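Local coordinates for protein EpsJ (Vibrio vulnificus, PDB 2RET) that pairs with the pseudopilin EpsI as a minor pseudopilin of the type 2 secretion system, probably helping to build the pseudopilus used in exporting proteins from the periplasm, at the interface of chains C and A and the interface of chains A and B. Coordinates in Å, arbitrary orientation; residue numbers count along the deposited sequence, not the author numbering. Chains: chain A/B, EpsJ; chain C, Pseudopilin EpsI.

Contact 1: the interface of chains C and A. Residues chain C 19, 23, 44; chain A 25, 161-164.
Helix 8-30 of EpsI lies against a beta-strand of EpsJ in this heterodimeric interface, where C:Asn23 and C:Met19 help join the two pseudopilins of the binary complex. An asparagine suits the place because its amide both donates and accepts, and so can bond to a strand's backbone and still accept from a neighbouring side chain. ND2 of C:Asn23 gives a nearly straight bond (171° at H) to the carbonyl O of A:Ala162 at 2.8 Å, arriving from above that carbonyl's plane. On the other branch, OD1 takes two donors: the backbone N of A:Thr164 and NH2 of A:Arg163, each at 2.9 Å. OD1 lies in the guanidinium plane, at its edge, and these three bonds fix the turn of the amide. Bends at chi2 and chi3 (-74° and -68°) fold the arginine back along its own strand, where NH2 also donates to A:Thr164 O at 3.0 Å. One helical turn earlier, the flexible selenomethionine C:Met19 bends at its last torsion and sets CE 3.6 Å from CG of A:Arg163, with A:Ile161 CD1 and A:Leu25 CD2 also lining the methyl. C:Leu44, ending strand 38-44, adds an apolar edge beside A:Ile161. On the EpsJ side, the site combines strand 159-166 with helix 10-32.

Contact 2: the interface of chains C and A. Residues chain C 26-27, 30; chain A 135, 148, 164, 166.
C:Met27 and A:Thr164 meet methyl to methyl, CE of the selenomethionine lying 3.5 Å from CG2 of the threonine, in an apolar patch of the EpsI–EpsJ interface. The threonine's methyl branch is anti to its backbone N, which turns CG2 towards the EpsI helix. C:Met27 reaches it by folding at chi2 and chi3 (-59° and 67°), a bend that an unbranched, flexible side chain makes easily, and its side chain crosses the threonine at about a right angle. C:Ala26 closes the tight part: its small CB lets the helix approach the strand, standing 3.9 Å from the same CG2. A:Leu166 packs beside it, its two methyls near the carbonyl O of C:Ala26 and its CD2 3.8 Å from CG of C:Leu30, a good match of branched apolar groups. The fit is looser towards A:Trp135 and A:Ala148. The indole of A:Trp135 points the CZ2 corner of its six-membered ring at C:Met27; an apolar aromatic rim suits the thioether that the selenium replaces. A:Ala148 gives up little surface to EpsI, its short CB standing 4.3 Å from CD1 of C:Leu30. On the indole's side, CZ2 of A:Trp135 comes to 4.1 Å from SE of C:Met27.

Contact 3: the interface of chains A and B. Residues chain A 114-116; chain B 22-23.
B:Arg23 and A:Val114 bury the most surface here, 51 and 48 Å², where a helix of one EpsJ copy leans on a strand of the other. The arginine does two jobs at once. Its aliphatic stem passes over the valine, with CG 3.7 Å from CG1 of A:Val114, while its charged end goes on to the next residue's backbone. There NH1 donates to the carbonyl O of A:Val115 at 3.0 Å. The donor lies nearly on the line of the C=O bond, at 170°, though the bond is bent at the hydrogen (141°), and the acceptor sits somewhat out of the guanidinium plane. A bend at chi3 (-86°) turns the end of the chain towards this oxygen, and CD comes within 3.8 Å of OG1 of A:Thr116. A long side chain with an apolar stem and several N-H groups suits such a mixed surface. B:Gln22, which buries 25 Å², approaches the other branch of A:Val114: its amide NE2 stands 4.0 Å from CG2. The forked valine thus meets two consecutive helix residues, one with each methyl, and its beta-branched shape also favours an extended strand. The interface is two-fold symmetric, so the contact recurs with the chains exchanged; the EpsJ pair may or may not form in the cell. In the fold, the start of strand 114-119 of chain A lies against helix 13-32 of chain B.

Contact 1: the interface of chains C and A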
loop_
_atom_site.group_PDB
_atom_site.type_symbol
_atom_site.label_atom_id
_atom_site.label_comp_id
_atom_site.label_asym_id
_atom_site.label_seq_id
_atom_site.Cartn_x
_atom_site.Cartn_y
_atom_site.Cartn_z
HETATM N N MSE C 19 -17.973 -1.245 -24.298
HETATM C CA MSE C 19 -18.497 -0.254 -23.393
HETATM C C MSE C 19 -19.538 -0.830 -22.426
HETATM O O MSE C 19 -19.455 -0.593 -21.248
HETATM C CB MSE C 19 -19.089 0.919 -24.156
HETATM C CG MSE C 19 -18.051 1.842 -24.771
HETATM SE SE MSE C 19 -18.857 3.421 -25.584
HETATM C CE MSE C 19 -19.239 4.517 -23.985
ATOM N N ASN C 23 -19.468 -1.400 -18.298
ATOM C CA ASN C 23 -20.537 -0.877 -17.443
ATOM C C ASN C 23 -21.100 -1.962 -16.559
ATOM O O ASN C 23 -21.384 -1.724 -15.387
ATOM C CB ASN C 23 -21.665 -0.224 -18.274
ATOM C CG ASN C 23 -21.207 1.076 -18.996
ATOM O OD1 ASN C 23 -20.199 1.680 -18.632
ATOM N ND2 ASN C 23 -21.958 1.494 -20.008
ATOM N N LEU C 44 -27.270 1.443 -25.909
ATOM C CA LEU C 44 -26.066 2.223 -26.094
ATOM C C LEU C 44 -25.861 2.402 -27.574
ATOM O O LEU C 44 -25.912 1.408 -28.309
ATOM C CB LEU C 44 -24.849 1.526 -25.459
ATOM C CG LEU C 44 -23.544 2.317 -25.278
ATOM C CD1 LEU C 44 -22.847 2.036 -23.937
ATOM C CD2 LEU C 44 -22.615 2.077 -26.394
ATOM N N LEU A 25 -12.382 8.056 -25.049
ATOM C CA LEU A 25 -12.758 7.095 -24.013
ATOM C C LEU A 25 -11.563 6.715 -23.168
ATOM O O LEU A 25 -11.700 6.468 -21.965
ATOM C CB LEU A 25 -13.368 5.825 -24.629
ATOM C CG LEU A 25 -14.792 5.899 -25.223
ATOM C CD1 LEU A 25 -15.168 4.583 -25.841
ATOM C CD2 LEU A 25 -15.805 6.289 -24.181
ATOM N N ILE A 161 -24.263 7.477 -25.409
ATOM C CA ILE A 161 -23.370 6.411 -24.917
ATOM C C ILE A 161 -22.989 6.797 -23.470
ATOM O O ILE A 161 -22.874 7.973 -23.155
ATOM C CB ILE A 161 -22.121 6.236 -25.825
ATOM C CG1 ILE A 161 -21.229 7.500 -25.818
ATOM C CG2 ILE A 161 -22.525 5.996 -27.250
ATOM C CD1 ILE A 161 -19.803 7.330 -26.386
ATOM N N ALA A 162 -22.757 5.805 -22.622
ATOM C CA ALA A 162 -22.513 6.019 -21.211
ATOM C C ALA A 162 -21.407 5.100 -20.693
ATOM O O ALA A 162 -21.289 3.951 -21.148
ATOM C CB ALA A 162 -23.796 5.791 -20.416
ATOM N N ARG A 163 -20.603 5.635 -19.773
ATOM C CA ARG A 163 -19.625 4.841 -19.012
ATOM C C ARG A 163 -19.813 5.009 -17.490
ATOM O O ARG A 163 -19.970 6.095 -16.997
ATOM C CB ARG A 163 -18.178 5.167 -19.424
ATOM C CG ARG A 163 -17.732 4.521 -20.755
ATOM C CD ARG A 163 -17.461 2.998 -20.660
ATOM N NE ARG A 163 -16.272 2.753 -19.839
ATOM C CZ ARG A 163 -16.259 2.298 -18.590
ATOM N NH1 ARG A 163 -15.084 2.192 -17.977
ATOM N NH2 ARG A 163 -17.369 1.946 -17.954
ATOM N N THR A 164 -19.806 3.891 -16.776
ATOM C CA THR A 164 -19.918 3.809 -15.337
ATOM C C THR A 164 -18.573 3.513 -14.710
ATOM O O THR A 164 -17.925 2.549 -15.090
ATOM C CB THR A 164 -20.854 2.626 -14.942
ATOM O OG1 THR A 164 -22.152 2.852 -15.515
ATOM C CG2 THR A 164 -20.972 2.511 -13.413
#

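Contact 2: the interface of chains C and A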
loop_
_atom_site.group_PDB
_atom_site.type_symbol
_atom_site.label_atom_id
_atom_site.label_comp_id
_atom_site.label_asym_id
_atom_site.label_seq_id
_atom_site.Cartn_x
_atom_site.Cartn_y
_atom_site.Cartn_z
ATOM N N ALA C 26 -18.513 -3.059 -13.757
ATOM C CA ALA C 26 -18.583 -2.061 -12.702
ATOM C C ALA C 26 -19.752 -2.341 -11.738
ATOM O O ALA C 26 -19.580 -2.340 -10.530
ATOM C CB ALA C 26 -18.678 -0.665 -13.312
HETATM N N MSE C 27 -20.924 -2.650 -12.290
HETATM C CA MSE C 27 -22.095 -3.011 -11.455
HETATM C C MSE C 27 -21.870 -4.248 -10.594
HETATM O O MSE C 27 -22.252 -4.257 -9.445
HETATM C CB MSE C 27 -23.348 -3.162 -12.307
HETATM C CG MSE C 27 -23.682 -1.877 -13.078
HETATM SE SE MSE C 27 -23.970 -0.292 -11.941
HETATM C CE MSE C 27 -22.260 0.137 -11.114
ATOM N N LEU C 30 -19.468 -3.227 -7.617
ATOM C CA LEU C 30 -20.161 -2.560 -6.495
ATOM C C LEU C 30 -20.586 -3.523 -5.372
ATOM O O LEU C 30 -20.568 -3.142 -4.196
ATOM C CB LEU C 30 -21.409 -1.792 -6.952
ATOM C CG LEU C 30 -21.312 -0.330 -7.385
ATOM C CD1 LEU C 30 -22.689 0.158 -7.800
ATOM C CD2 LEU C 30 -20.798 0.522 -6.283
ATOM N N TRP A 135 -29.483 6.291 -8.426
ATOM C CA TRP A 135 -28.738 7.227 -9.251
ATOM C C TRP A 135 -29.441 8.590 -9.170
ATOM O O TRP A 135 -30.639 8.700 -9.501
ATOM C CB TRP A 135 -28.696 6.713 -10.688
ATOM C CG TRP A 135 -27.901 5.479 -10.774
ATOM C CD1 TRP A 135 -28.348 4.183 -10.607
ATOM C CD2 TRP A 135 -26.496 5.400 -10.958
ATOM N NE1 TRP A 135 -27.295 3.316 -10.710
ATOM C CE2 TRP A 135 -26.148 4.033 -10.941
ATOM C CE3 TRP A 135 -25.500 6.349 -11.183
ATOM C CZ2 TRP A 135 -24.825 3.595 -11.125
ATOM C CZ3 TRP A 135 -24.201 5.920 -11.360
ATOM C CH2 TRP A 135 -23.872 4.554 -11.334
ATOM N N ALA A 148 -20.275 5.126 -7.237
ATOM C CA ALA A 148 -20.166 5.044 -8.699
ATOM C C ALA A 148 -20.685 6.329 -9.368
ATOM O O ALA A 148 -21.474 7.077 -8.807
ATOM C CB ALA A 148 -20.922 3.832 -9.236
ATOM N N THR A 164 -19.806 3.891 -16.776
ATOM C CA THR A 164 -19.918 3.809 -15.337
ATOM C C THR A 164 -18.573 3.513 -14.710
ATOM O O THR A 164 -17.925 2.549 -15.090
ATOM C CB THR A 164 -20.854 2.626 -14.942
ATOM O OG1 THR A 164 -22.152 2.852 -15.515
ATOM C CG2 THR A 164 -20.972 2.511 -13.413
ATOM N N LEU A 166 -16.284 3.260 -10.902
ATOM C CA LEU A 166 -16.328 3.156 -9.436
ATOM C C LEU A 166 -15.296 4.070 -8.820
ATOM O O LEU A 166 -14.290 4.324 -9.422
ATOM C CB LEU A 166 -16.096 1.731 -8.959
ATOM C CG LEU A 166 -17.037 0.643 -9.494
ATOM C CD1 LEU A 166 -16.856 -0.627 -8.652
ATOM C CD2 LEU A 166 -18.474 1.062 -9.528
#

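Contact 3: the interface of chains A and B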
loop_
_atom_site.group_PDB
_atom_site.type_symbol
_atom_site.label_atom_id
_atom_site.label_comp_id
_atom_site.label_asym_id
_atom_site.label_seq_id
_atom_site.Cartn_x
_atom_site.Cartn_y
_atom_site.Cartn_z
ATOM N N VAL A 114 -5.260 23.726 -18.899
ATOM C CA VAL A 114 -4.854 23.184 -20.201
ATOM C C VAL A 114 -6.070 22.489 -20.849
ATOM O O VAL A 114 -6.583 21.488 -20.357
ATOM C CB VAL A 114 -3.594 22.245 -20.086
ATOM C CG1 VAL A 114 -3.158 21.734 -21.435
ATOM C CG2 VAL A 114 -2.419 22.996 -19.436
ATOM N N VAL A 115 -6.523 23.047 -21.956
ATOM C CA VAL A 115 -7.714 22.574 -22.657
ATOM C C VAL A 115 -7.375 21.602 -23.772
ATOM O O VAL A 115 -6.561 21.883 -24.626
ATOM C CB VAL A 115 -8.527 23.745 -23.275
ATOM C CG1 VAL A 115 -9.872 23.224 -23.869
ATOM C CG2 VAL A 115 -8.727 24.820 -22.249
ATOM N N THR A 116 -8.021 20.440 -23.733
ATOM C CA THR A 116 -7.944 19.481 -24.795
ATOM C C THR A 116 -9.305 19.315 -25.467
ATOM O O THR A 116 -10.242 18.808 -24.833
ATOM C CB THR A 116 -7.491 18.139 -24.250
ATOM O OG1 THR A 116 -6.221 18.322 -23.633
ATOM C CG2 THR A 116 -7.360 17.081 -25.377
ATOM N N GLN B 22 2.184 22.567 -24.285
ATOM C CA GLN B 22 1.649 22.299 -22.965
ATOM C C GLN B 22 0.896 20.963 -22.896
ATOM O O GLN B 22 1.119 20.190 -21.988
ATOM C CB GLN B 22 0.694 23.429 -22.551
ATOM C CG GLN B 22 1.361 24.542 -21.785
ATOM C CD GLN B 22 0.365 25.541 -21.227
ATOM O OE1 GLN B 22 -0.439 26.119 -21.953
ATOM N NE2 GLN B 22 0.426 25.751 -19.924
ATOM N N ARG B 23 -0.007 20.732 -23.843
ATOM C CA ARG B 23 -0.754 19.487 -23.920
ATOM C C ARG B 23 0.184 18.276 -24.109
ATOM O O ARG B 23 -0.001 17.249 -23.475
ATOM C CB ARG B 23 -1.778 19.500 -25.065
ATOM C CG ARG B 23 -2.924 20.428 -24.908
ATOM C CD ARG B 23 -3.962 20.208 -26.034
ATOM N NE ARG B 23 -3.637 20.979 -27.228
ATOM C CZ ARG B 23 -3.895 22.281 -27.404
ATOM N NH1 ARG B 23 -4.524 23.015 -26.479
ATOM N NH2 ARG B 23 -3.523 22.864 -28.536
#

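Contacts 1 and 2 are neighbours, their centres about 11 Å apart, and form one continuous footing for EpsI: helix 8-30 follows strand 159-166 of EpsJ, and A:Thr164 belongs to both, giving its backbone to contact 1 and its methyl to contact 2. The hydrogen bonds of contact 1 thus sit within apolar packing that runs on into contact 2. Contact 3, about 24 Å from contact 1 and 29 Å from contact 2, uses another strand, 114-119, but its helix residues belong, in the other copy, to the helix that gives A:Leu25 to contact 1, so one EpsJ helix can serve both partners. The EpsJ–EpsJ pairing may reflect crystal packing.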